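Local coordinates for protein dihydropteroate synthase (PDB 6PZ2) that probably joins a pterin diphosphate to p-aminobenzoate to make dihydropteroate in folate synthesis, and binds pteroic acid in this crystal, at residues Leu176-Gly181 against Arg194-Leu199; Gln188-Leu193 against Lys213-Lys218; Asp155-Ser160 against Lys200-Pro205. All coordinates share one frame; numbering follows the deposited sequence. Where two conformers were deposited one is given.

All three contacts belong to the TIM barrel of this pterin-binding enzyme, contact 1 lying on the same side of the chain's centre as each of the others. Along the chain their segments come in the order 155-160, 176-181, 188-193, 194-199, 200-205 and 213-218. Contact 1 is the middle one: its centre is about 11 Å from that of contact 2, with which it shares helix 186-195, and about 10 Å from that of contact 3. Contacts 2 and 3 do not touch, their centres lying about 21 Å apart. The row thus runs from the outer packing of helix 149-166, past the end of strand 174-177, to the pocket, where contact 1 holds the pterin and contact 2 both the pterin and the carboxylate of pteroic acid.

Contact 1 of 3, residues Leu176-Gly181 against Arg194-Leu199; sequences LDPGVG and RRLNEL. With PT1 (pteroic acid), chain K.
The pyrrolidine ring of Pro-178 uses its CB and CG to meet the 3-10 segment that continues helix 186-195, where two leucine methyls arrive. CG lies 3.7 Å from CD1 of Leu-196, the two side chains crossing at about a right angle, and CB lies 4.0 Å from CD1 of Leu-199. The Leu-196 methyl is brought in by a CG set anti to the backbone N (chi1 -170°), whereas Leu-199 already starts out toward the proline.

The flat group next to it in sequence, the carboxylate of Asp-177, serves the ligand. OD2 accepts a bent hydrogen bond from the exocyclic N11 of pteroic acid at 2.9 Å (N-H...O angle 136°), and ring atom N4 also comes within 2.6 Å of OD2. The other oxygen, OD1, receives the backbone N of Gly-179 from above the carboxylate plane, 2.8 Å away, which closes an Asx turn and limits rotation of the group.

Behind the leucines, the edge of the Arg-195 guanidinium faces Glu-198: NE lies 2.7 Å from OE2, in the guanidinium plane, and NH2 bonds OE1 from a tilted position. This side-on, two-nitrogen salt bridge spans one turn, and NH1 of Arg-195 has further acidic partners in Glu-191 and Asp-148.

Polar and apolar work are therefore divided between adjacent residues at the C-terminal end of strand 174-177: Asp-177 recognises the pterin while Pro-178 packs the same Asx turn into a buried hydrocarbon layer.

Contact 2 of 3, residues Gln188-Leu193 against Lys213-Lys218; sequences QNIEVL and KSVIGK. With PT1 (pteroic acid), chain K.
Val-215 packs against Asn-189 and Ile-190, joining short helix 214-217 to helix 186-195. Its CG2, anti to the backbone N (chi1 of the valine being 61°, measured to CG1), reaches CB of Asn-189 at 3.6 Å and, at 4.1 Å, CD1 of Ile-190. Asn-189 thus offers its methylene to the valine, while its amide turns to the backbone: OD1 accepts from N of Gly-181. Ile-190 also packs on Ala-263 of the second subunit.

Two residues earlier than the valine, Lys-213 stretches along the ligand. Its CB lies near the carboxylate carbon of pteroic acid; CG follows, 3.6 Å from ring atom C18; CD sits above the benzoate ring, nearly over its centre, and CE continues across the same face, 3.7 Å from C15. The chain is extended beyond CG, which carries NZ on to the pterin. There NZ donates to O1 at 2.7 Å and, over a longer 3.2 Å, to N6. The carbonyl oxygens of Val-180 and Gly-209 are further partners of this ammonium group.

At the far end of the ligand, its carboxylate rests on the N-terminus of helix 214-217, Lys-213 being the N-cap residue. Backbone N of Ser-214 bonds O23 (N-H...O angle 147°), and the hydroxyl of the same serine gives 2.8 Å from OG to O22.

One oxygen thus takes a main-chain donor and the other a hydroxyl, and the helix end would probably add a favourable electrostatic pull on the carboxylate. With hydrocarbon spanning the ring and ammonium at the pterin, Lys-213 and Ser-214 read both halves of the product-like molecule, while Val-215 ties their helix to the barrel wall.

Contact 3 of 3, residues Asp155-Ser160 against Lys200-Pro205; sequences DFFKVS and KDLGYP
Leu-202 gives up the most surface here, its two methyls parting between Phe-157 and Lys-158 of helix 149-166. CB of Leu-202 already points toward the helix, and a chi1 of -59° (CG anti to the carbonyl carbon) sets the branch that spreads its methyls over the two partners. CD1 approaches the edge of the Phe-157 ring, close to the ring plane, and lies 3.7 Å from CD1 of that phenylalanine; the two side chains cross at about a right angle. CD2 takes the other neighbour, 3.6 Å from CE of Lys-158. The lysine chain bends at chi2 and chi4, which brings CE and NZ over to CD2 of Leu-202, the two side chains crossing at a slant with NZ still only 4.0 Å from that methyl. Aliphatic contact therefore passes from a buried aromatic ring on the inside to an exposed lysine at the margin.

Leu-176 of strand 174-177 touches both Phe-157 and Leu-202 and so completes the cluster, and the strand also bonds through its backbone to Pro-205. Here the helix preceding a strand and the turn after the following helix pack together over that strand, an arrangement belonging to the outer layer of a TIM barrel.

Contact 1 of 3, residues Leu176-Gly181 against Arg194-Leu199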
loop_
_atom_site.group_PDB
_atom_site.type_symbol
_atom_site.label_atom_id
_atom_site.label_comp_id
_atom_site.label_asym_id
_atom_site.label_seq_id
_atom_site.Cartn_x
_atom_site.Cartn_y
_atom_site.Cartn_z
ATOM N N LEU A 176 10.320 11.674 15.889
ATOM C CA LEU A 176 9.780 12.835 15.173
ATOM C C LEU A 176 8.646 12.431 14.220
ATOM O O LEU A 176 8.644 11.350 13.634
ATOM C CB LEU A 176 10.896 13.506 14.368
ATOM C CG LEU A 176 12.218 13.765 15.090
ATOM C CD1 LEU A 176 13.230 14.367 14.123
ATOM C CD2 LEU A 176 12.027 14.687 16.284
ATOM N N ASP A 177 7.737 13.369 13.989
ATOM C CA ASP A 177 6.576 13.147 13.201
ATOM C C ASP A 177 6.266 14.446 12.453
ATOM O O ASP A 177 6.198 15.493 13.089
ATOM C CB ASP A 177 5.391 12.748 14.082
ATOM C CG ASP A 177 4.064 12.548 13.371
ATOM O OD1 ASP A 177 3.909 13.082 12.252
ATOM O OD2 ASP A 177 3.184 11.882 13.964
ATOM N N PRO A 178 6.060 14.368 11.132
ATOM C CA PRO A 178 5.939 15.577 10.324
ATOM C C PRO A 178 4.563 16.234 10.409
ATOM O O PRO A 178 4.368 17.341 9.864
ATOM C CB PRO A 178 6.154 15.090 8.889
ATOM C CG PRO A 178 5.568 13.707 8.953
ATOM C CD PRO A 178 6.123 13.189 10.265
ATOM N N GLY A 179 3.607 15.550 11.015
ATOM C CA GLY A 179 2.346 16.226 11.328
ATOM C C GLY A 179 1.485 16.416 10.098
ATOM O O GLY A 179 1.011 17.513 9.797
ATOM N N VAL A 180 1.189 15.304 9.435
ATOM C CA VAL A 180 0.297 15.366 8.273
ATOM C C VAL A 180 -1.061 15.895 8.739
ATOM O O VAL A 180 -1.639 15.390 9.671
ATOM C CB VAL A 180 0.160 14.006 7.552
ATOM C CG1 VAL A 180 -0.892 14.031 6.447
ATOM C CG2 VAL A 180 1.493 13.542 6.977
ATOM N N GLY A 181 -1.594 16.881 8.034
ATOM C CA GLY A 181 -2.898 17.382 8.379
ATOM C C GLY A 181 -2.860 18.555 9.352
ATOM O O GLY A 181 -3.924 19.100 9.686
ATOM N N ARG A 194 5.619 12.977 -0.166
ATOM C CA ARG A 194 6.541 12.728 -1.285
ATOM C C ARG A 194 7.992 12.852 -0.796
ATOM O O ARG A 194 8.843 12.075 -1.192
ATOM C CB ARG A 194 6.215 13.698 -2.432
ATOM C CG ARG A 194 6.759 13.336 -3.810
ATOM C CD ARG A 194 6.701 14.510 -4.780
ATOM N NE ARG A 194 5.403 15.176 -4.861
ATOM C CZ ARG A 194 5.193 16.474 -4.661
ATOM N NH1 ARG A 194 3.965 16.963 -4.757
ATOM N NH2 ARG A 194 6.210 17.275 -4.391
ATOM N N ARG A 195 8.280 13.827 0.076
ATOM C CA ARG A 195 9.679 14.142 0.439
ATOM C C ARG A 195 10.059 13.574 1.817
ATOM O O ARG A 195 11.128 13.856 2.333
ATOM C CB ARG A 195 9.879 15.659 0.366
ATOM C CG ARG A 195 9.629 16.230 -1.029
ATOM C CD ARG A 195 9.699 17.756 -1.067
ATOM N NE ARG A 195 11.022 18.201 -0.662
ATOM C CZ ARG A 195 11.312 19.452 -0.364
ATOM N NH1 ARG A 195 10.378 20.368 -0.544
ATOM N NH2 ARG A 195 12.481 19.741 0.182
ATOM N N LEU A 196 9.219 12.721 2.373
ATOM C CA LEU A 196 9.309 12.310 3.759
ATOM C C LEU A 196 10.700 11.759 4.043
ATOM O O LEU A 196 11.178 11.944 5.159
ATOM C CB LEU A 196 8.214 11.282 4.071
ATOM C CG LEU A 196 8.017 10.921 5.540
ATOM C CD1 LEU A 196 7.633 12.153 6.348
ATOM C CD2 LEU A 196 6.944 9.849 5.694
ATOM N N ASN A 197 11.358 11.147 3.068
ATOM C CA ASN A 197 12.666 10.512 3.329
ATOM C C ASN A 197 13.714 11.567 3.707
ATOM O O ASN A 197 14.740 11.210 4.308
ATOM C CB ASN A 197 13.214 9.708 2.139
ATOM C CG ASN A 197 13.662 10.600 0.995
ATOM O OD1 ASN A 197 12.861 11.306 0.359
ATOM N ND2 ASN A 197 14.971 10.654 0.794
ATOM N N GLU A 198 13.518 12.842 3.363
ATOM C CA GLU A 198 14.498 13.903 3.737
ATOM C C GLU A 198 14.606 13.992 5.272
ATOM O O GLU A 198 15.628 14.432 5.795
ATOM C CB GLU A 198 14.091 15.262 3.139
ATOM C CG GLU A 198 14.161 15.358 1.610
ATOM C CD GLU A 198 13.618 16.629 0.957
ATOM O OE1 GLU A 198 13.712 17.721 1.558
ATOM O OE2 GLU A 198 13.048 16.532 -0.157
ATOM N N LEU A 199 13.591 13.556 6.028
ATOM C CA LEU A 199 13.625 13.627 7.504
ATOM C C LEU A 199 14.603 12.603 8.073
ATOM O O LEU A 199 14.966 12.737 9.244
ATOM C CB LEU A 199 12.267 13.333 8.136
ATOM C CG LEU A 199 11.155 14.338 7.876
ATOM C CD1 LEU A 199 10.014 14.061 8.846
ATOM C CD2 LEU A 199 11.649 15.775 7.979
HETATM C C2 PT1 K . -0.500 12.400 13.975
HETATM C C3 PT1 K . -1.732 12.604 14.718
HETATM C C5 PT1 K . -1.590 12.464 16.168
HETATM N N6 PT1 K . -2.946 12.879 14.172
HETATM C C7 PT1 K . 0.712 12.046 15.939
HETATM N N9 PT1 K . -0.387 12.219 16.687
HETATM C C10 PT1 K . -4.015 13.063 14.964
HETATM N N11 PT1 K . 1.899 11.766 16.507
HETATM C C12 PT1 K . -3.877 12.972 16.355
HETATM C C21 PT1 K . -7.704 15.892 8.719
HETATM O O22 PT1 K . -7.144 16.679 7.940
HETATM O O1 PT1 K . -0.475 12.490 12.637
HETATM N N4 PT1 K . 0.670 12.159 14.601
HETATM N N8 PT1 K . -2.695 12.639 16.924
HETATM C C13 PT1 K . -5.351 13.406 14.340
HETATM N N14 PT1 K . -5.200 14.667 13.624
HETATM C C15 PT1 K . -5.865 14.948 12.482
HETATM C C16 PT1 K . -6.961 14.198 12.040
HETATM C C17 PT1 K . -5.392 15.988 11.692
HETATM C C18 PT1 K . -7.577 14.532 10.836
HETATM C C19 PT1 K . -6.003 16.321 10.486
HETATM C C20 PT1 K . -7.092 15.582 10.054
HETATM O O23 PT1 K . -8.736 15.320 8.364
#

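Contact 2 of 3, residues Gln188-Leu193 against Lys213-Lys218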
loop_
_atom_site.group_PDB
_atom_site.type_symbol
_atom_site.label_atom_id
_atom_site.label_comp_id
_atom_site.label_asym_id
_atom_site.label_seq_id
_atom_site.Cartn_x
_atom_site.Cartn_y
_atom_site.Cartn_z
ATOM N N GLN A 188 0.529 20.677 0.418
ATOM C CA GLN A 188 1.674 20.647 1.307
ATOM C C GLN A 188 1.752 19.250 1.932
ATOM O O GLN A 188 2.845 18.716 2.114
ATOM C CB GLN A 188 1.558 21.734 2.373
ATOM C CG GLN A 188 1.637 23.142 1.792
ATOM C CD GLN A 188 1.105 24.230 2.697
ATOM O OE1 GLN A 188 0.212 24.019 3.510
ATOM N NE2 GLN A 188 1.655 25.423 2.555
ATOM N N ASN A 189 0.595 18.693 2.261
ATOM C CA ASN A 189 0.564 17.344 2.834
ATOM C C ASN A 189 1.145 16.332 1.837
ATOM O O ASN A 189 1.983 15.467 2.208
ATOM C CB ASN A 189 -0.859 16.958 3.229
ATOM C CG ASN A 189 -1.303 17.605 4.522
ATOM O OD1 ASN A 189 -0.533 17.636 5.475
ATOM N ND2 ASN A 189 -2.516 18.137 4.544
ATOM N N ILE A 190 0.713 16.461 0.578
ATOM C CA ILE A 190 1.226 15.627 -0.543
ATOM C C ILE A 190 2.745 15.773 -0.666
ATOM O O ILE A 190 3.543 14.799 -0.756
ATOM C CB ILE A 190 0.481 15.967 -1.848
ATOM C CG1 ILE A 190 -0.964 15.478 -1.796
ATOM C CG2 ILE A 190 1.204 15.450 -3.088
ATOM C CD1 ILE A 190 -1.120 14.001 -1.584
ATOM N N GLU A 191 3.171 17.018 -0.601
ATOM C CA GLU A 191 4.575 17.290 -0.779
ATOM C C GLU A 191 5.410 16.669 0.342
ATOM O O GLU A 191 6.502 16.115 0.109
ATOM C CB GLU A 191 4.810 18.799 -0.809
ATOM C CG GLU A 191 6.297 19.088 -0.870
ATOM C CD GLU A 191 6.722 20.464 -1.333
ATOM O OE1 GLU A 191 5.841 21.351 -1.437
ATOM O OE2 GLU A 191 7.949 20.638 -1.513
ATOM N N VAL A 192 4.923 16.817 1.571
ATOM C CA VAL A 192 5.620 16.237 2.735
ATOM C C VAL A 192 5.692 14.701 2.616
ATOM O O VAL A 192 6.717 14.101 2.934
ATOM C CB VAL A 192 4.912 16.688 4.027
ATOM C CG1 VAL A 192 5.370 15.882 5.228
ATOM C CG2 VAL A 192 5.080 18.182 4.289
ATOM N N LEU A 193 4.607 14.056 2.216
ATOM C CA LEU A 193 4.584 12.608 2.009
ATOM C C LEU A 193 5.596 12.216 0.930
ATOM O O LEU A 193 6.387 11.278 1.135
ATOM C CB LEU A 193 3.163 12.190 1.631
ATOM C CG LEU A 193 2.139 12.200 2.761
ATOM C CD1 LEU A 193 0.745 11.915 2.234
ATOM C CD2 LEU A 193 2.502 11.187 3.840
ATOM N N LYS A 213 -7.446 10.711 7.204
ATOM C CA LYS A 213 -7.411 12.164 7.173
ATOM C C LYS A 213 -7.939 12.691 5.837
ATOM O O LYS A 213 -8.068 11.970 4.852
ATOM C CB LYS A 213 -5.987 12.652 7.434
ATOM C CG LYS A 213 -5.522 12.359 8.850
ATOM C CD LYS A 213 -4.279 13.077 9.275
ATOM C CE LYS A 213 -3.798 12.551 10.607
ATOM N NZ LYS A 213 -2.530 13.197 10.995
ATOM N N SER A 214 -8.237 13.979 5.848
ATOM C CA SER A 214 -8.842 14.679 4.728
ATOM C C SER A 214 -7.875 14.735 3.543
ATOM O O SER A 214 -8.298 14.901 2.416
ATOM C CB SER A 214 -9.236 16.076 5.133
ATOM O OG SER A 214 -8.054 16.843 5.303
ATOM N N VAL A 215 -6.577 14.627 3.770
ATOM C CA VAL A 215 -5.646 14.555 2.635
ATOM C C VAL A 215 -5.920 13.307 1.778
ATOM O O VAL A 215 -5.766 13.338 0.553
ATOM C CB VAL A 215 -4.168 14.564 3.065
ATOM C CG1 VAL A 215 -3.792 13.375 3.945
ATOM C CG2 VAL A 215 -3.256 14.609 1.843
ATOM N N ILE A 216 -6.314 12.208 2.406
ATOM C CA ILE A 216 -6.692 11.024 1.682
ATOM C C ILE A 216 -8.090 11.217 1.089
ATOM O O ILE A 216 -8.334 10.899 -0.073
ATOM C CB ILE A 216 -6.626 9.805 2.606
ATOM C CG1 ILE A 216 -5.204 9.628 3.133
ATOM C CG2 ILE A 216 -7.142 8.605 1.856
ATOM C CD1 ILE A 216 -5.081 8.498 4.116
ATOM N N GLY A 217 -8.983 11.807 1.859
ATOM C CA GLY A 217 -10.371 12.036 1.411
ATOM C C GLY A 217 -10.472 12.907 0.177
ATOM O O GLY A 217 -11.443 12.843 -0.583
ATOM N N LYS A 218 -9.493 13.758 -0.026
ATOM C CA LYS A 218 -9.543 14.606 -1.186
ATOM C C LYS A 218 -9.217 13.772 -2.433
ATOM O O LYS A 218 -9.673 14.127 -3.494
ATOM C CB LYS A 218 -8.559 15.768 -1.057
ATOM C CG LYS A 218 -8.936 17.011 -1.850
ATOM C CD LYS A 218 -8.514 18.306 -1.175
ATOM C CE LYS A 218 -8.902 18.422 0.290
ATOM N NZ LYS A 218 -8.758 19.815 0.783
HETATM C C2 PT1 K . -0.500 12.400 13.975
HETATM C C3 PT1 K . -1.732 12.604 14.718
HETATM C C5 PT1 K . -1.590 12.464 16.168
HETATM N N6 PT1 K . -2.946 12.879 14.172
HETATM C C7 PT1 K . 0.712 12.046 15.939
HETATM N N9 PT1 K . -0.387 12.219 16.687
HETATM C C10 PT1 K . -4.015 13.063 14.964
HETATM N N11 PT1 K . 1.899 11.766 16.507
HETATM C C12 PT1 K . -3.877 12.972 16.355
HETATM C C21 PT1 K . -7.704 15.892 8.719
HETATM O O22 PT1 K . -7.144 16.679 7.940
HETATM O O1 PT1 K . -0.475 12.490 12.637
HETATM N N4 PT1 K . 0.670 12.159 14.601
HETATM N N8 PT1 K . -2.695 12.639 16.924
HETATM C C13 PT1 K . -5.351 13.406 14.340
HETATM N N14 PT1 K . -5.200 14.667 13.624
HETATM C C15 PT1 K . -5.865 14.948 12.482
HETATM C C16 PT1 K . -6.961 14.198 12.040
HETATM C C17 PT1 K . -5.392 15.988 11.692
HETATM C C18 PT1 K . -7.577 14.532 10.836
HETATM C C19 PT1 K . -6.003 16.321 10.486
HETATM C C20 PT1 K . -7.092 15.582 10.054
HETATM O O23 PT1 K . -8.736 15.320 8.364
#

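Contact 3 of 3, residues Asp155-Ser160 against Lys200-Pro205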
loop_
_atom_site.group_PDB
_atom_site.type_symbol
_atom_site.label_atom_id
_atom_site.label_comp_id
_atom_site.label_asym_id
_atom_site.label_seq_id
_atom_site.Cartn_x
_atom_site.Cartn_y
_atom_site.Cartn_z
ATOM N N ASP A 155 13.757 22.661 10.815
ATOM C CA ASP A 155 14.153 23.747 11.726
ATOM C C ASP A 155 13.369 23.623 13.045
ATOM O O ASP A 155 13.920 23.750 14.156
ATOM C CB ASP A 155 13.863 25.126 11.108
ATOM C CG ASP A 155 14.840 25.560 10.019
ATOM O OD1 ASP A 155 15.908 24.937 9.908
ATOM O OD2 ASP A 155 14.525 26.519 9.277
ATOM N N PHE A 156 12.063 23.381 12.897
ATOM C CA PHE A 156 11.158 23.222 14.015
ATOM C C PHE A 156 11.612 22.043 14.877
ATOM O O PHE A 156 11.698 22.183 16.090
ATOM C CB PHE A 156 9.739 23.013 13.501
ATOM C CG PHE A 156 8.696 22.728 14.546
ATOM C CD1 PHE A 156 7.780 23.709 14.903
ATOM C CD2 PHE A 156 8.601 21.471 15.126
ATOM C CE1 PHE A 156 6.817 23.441 15.860
ATOM C CE2 PHE A 156 7.647 21.211 16.098
ATOM C CZ PHE A 156 6.752 22.193 16.459
ATOM N N PHE A 157 11.964 20.925 14.250
ATOM C CA PHE A 157 12.431 19.792 15.037
ATOM C C PHE A 157 13.709 20.137 15.806
ATOM O O PHE A 157 13.896 19.661 16.915
ATOM C CB PHE A 157 12.685 18.560 14.167
ATOM C CG PHE A 157 11.437 17.915 13.628
ATOM C CD1 PHE A 157 11.457 17.275 12.400
ATOM C CD2 PHE A 157 10.265 17.902 14.363
ATOM C CE1 PHE A 157 10.326 16.650 11.903
ATOM C CE2 PHE A 157 9.138 17.259 13.878
ATOM C CZ PHE A 157 9.171 16.641 12.652
ATOM N N LYS A 158 14.588 20.923 15.202
ATOM C CA LYS A 158 15.860 21.237 15.813
ATOM C C LYS A 158 15.630 22.031 17.095
ATOM O O LYS A 158 16.238 21.768 18.118
ATOM C CB LYS A 158 16.741 22.094 14.902
ATOM C CG LYS A 158 18.013 21.410 14.430
ATOM C CD LYS A 158 17.786 20.078 13.730
ATOM C CE LYS A 158 19.018 19.617 12.982
ATOM N NZ LYS A 158 19.249 20.470 11.792
ATOM N N VAL A 159 14.748 23.005 17.011
ATOM C CA VAL A 159 14.426 23.803 18.180
ATOM C C VAL A 159 13.772 22.943 19.279
ATOM O O VAL A 159 14.131 23.065 20.446
ATOM C CB VAL A 159 13.497 24.961 17.777
ATOM C CG1 VAL A 159 12.904 25.632 19.004
ATOM C CG2 VAL A 159 14.219 25.956 16.875
ATOM N N SER A 160 12.777 22.128 18.931
ATOM C CA SER A 160 12.088 21.269 19.902
ATOM C C SER A 160 13.081 20.266 20.494
ATOM O O SER A 160 13.010 19.968 21.676
ATOM C CB SER A 160 10.889 20.576 19.285
ATOM O OG SER A 160 9.946 21.544 18.823
ATOM N N LYS A 200 15.000 11.609 7.286
ATOM C CA LYS A 200 15.935 10.597 7.794
ATOM C C LYS A 200 17.291 11.229 8.145
ATOM O O LYS A 200 18.006 10.702 8.979
ATOM C CB LYS A 200 16.154 9.486 6.767
ATOM C CG LYS A 200 15.161 8.330 6.801
ATOM C CD LYS A 200 15.614 7.146 5.949
ATOM C CE LYS A 200 15.421 7.374 4.460
ATOM N NZ LYS A 200 16.355 6.561 3.643
ATOM N N ASP A 201 17.645 12.361 7.541
ATOM C CA ASP A 201 18.950 13.017 7.789
ATOM C C ASP A 201 19.073 13.432 9.257
ATOM O O ASP A 201 20.198 13.575 9.715
ATOM C CB ASP A 201 19.178 14.278 6.940
ATOM C CG ASP A 201 18.885 14.106 5.451
ATOM O OD1 ASP A 201 18.657 12.952 5.022
ATOM O OD2 ASP A 201 18.851 15.125 4.723
ATOM N N LEU A 202 17.974 13.682 9.977
ATOM C CA LEU A 202 18.107 14.166 11.351
ATOM C C LEU A 202 18.549 13.006 12.247
ATOM O O LEU A 202 19.072 13.274 13.288
ATOM C CB LEU A 202 16.804 14.786 11.865
ATOM C CG LEU A 202 16.276 15.962 11.048
ATOM C CD1 LEU A 202 14.952 16.469 11.590
ATOM C CD2 LEU A 202 17.281 17.094 11.027
ATOM N N GLY A 203 18.408 11.747 11.857
ATOM C CA GLY A 203 18.976 10.647 12.655
ATOM C C GLY A 203 17.996 10.055 13.660
ATOM O O GLY A 203 18.389 9.179 14.414
ATOM N N TYR A 204 16.724 10.465 13.671
ATOM C CA TYR A 204 15.744 10.061 14.713
ATOM C C TYR A 204 14.688 9.127 14.105
ATOM O O TYR A 204 14.359 9.266 12.931
ATOM C CB TYR A 204 15.043 11.290 15.315
ATOM C CG TYR A 204 15.958 12.121 16.180
ATOM C CD1 TYR A 204 16.160 11.813 17.519
ATOM C CD2 TYR A 204 16.665 13.184 15.642
ATOM C CE1 TYR A 204 17.041 12.538 18.308
ATOM C CE2 TYR A 204 17.546 13.922 16.416
ATOM C CZ TYR A 204 17.748 13.590 17.746
ATOM O OH TYR A 204 18.636 14.326 18.478
ATOM N N PRO A 205 14.111 8.226 14.917
ATOM C CA PRO A 205 12.971 7.420 14.511
ATOM C C PRO A 205 11.815 8.324 14.063
ATOM O O PRO A 205 11.724 9.461 14.524
ATOM C CB PRO A 205 12.565 6.598 15.733
ATOM C CG PRO A 205 13.783 6.619 16.637
ATOM C CD PRO A 205 14.450 7.936 16.316
#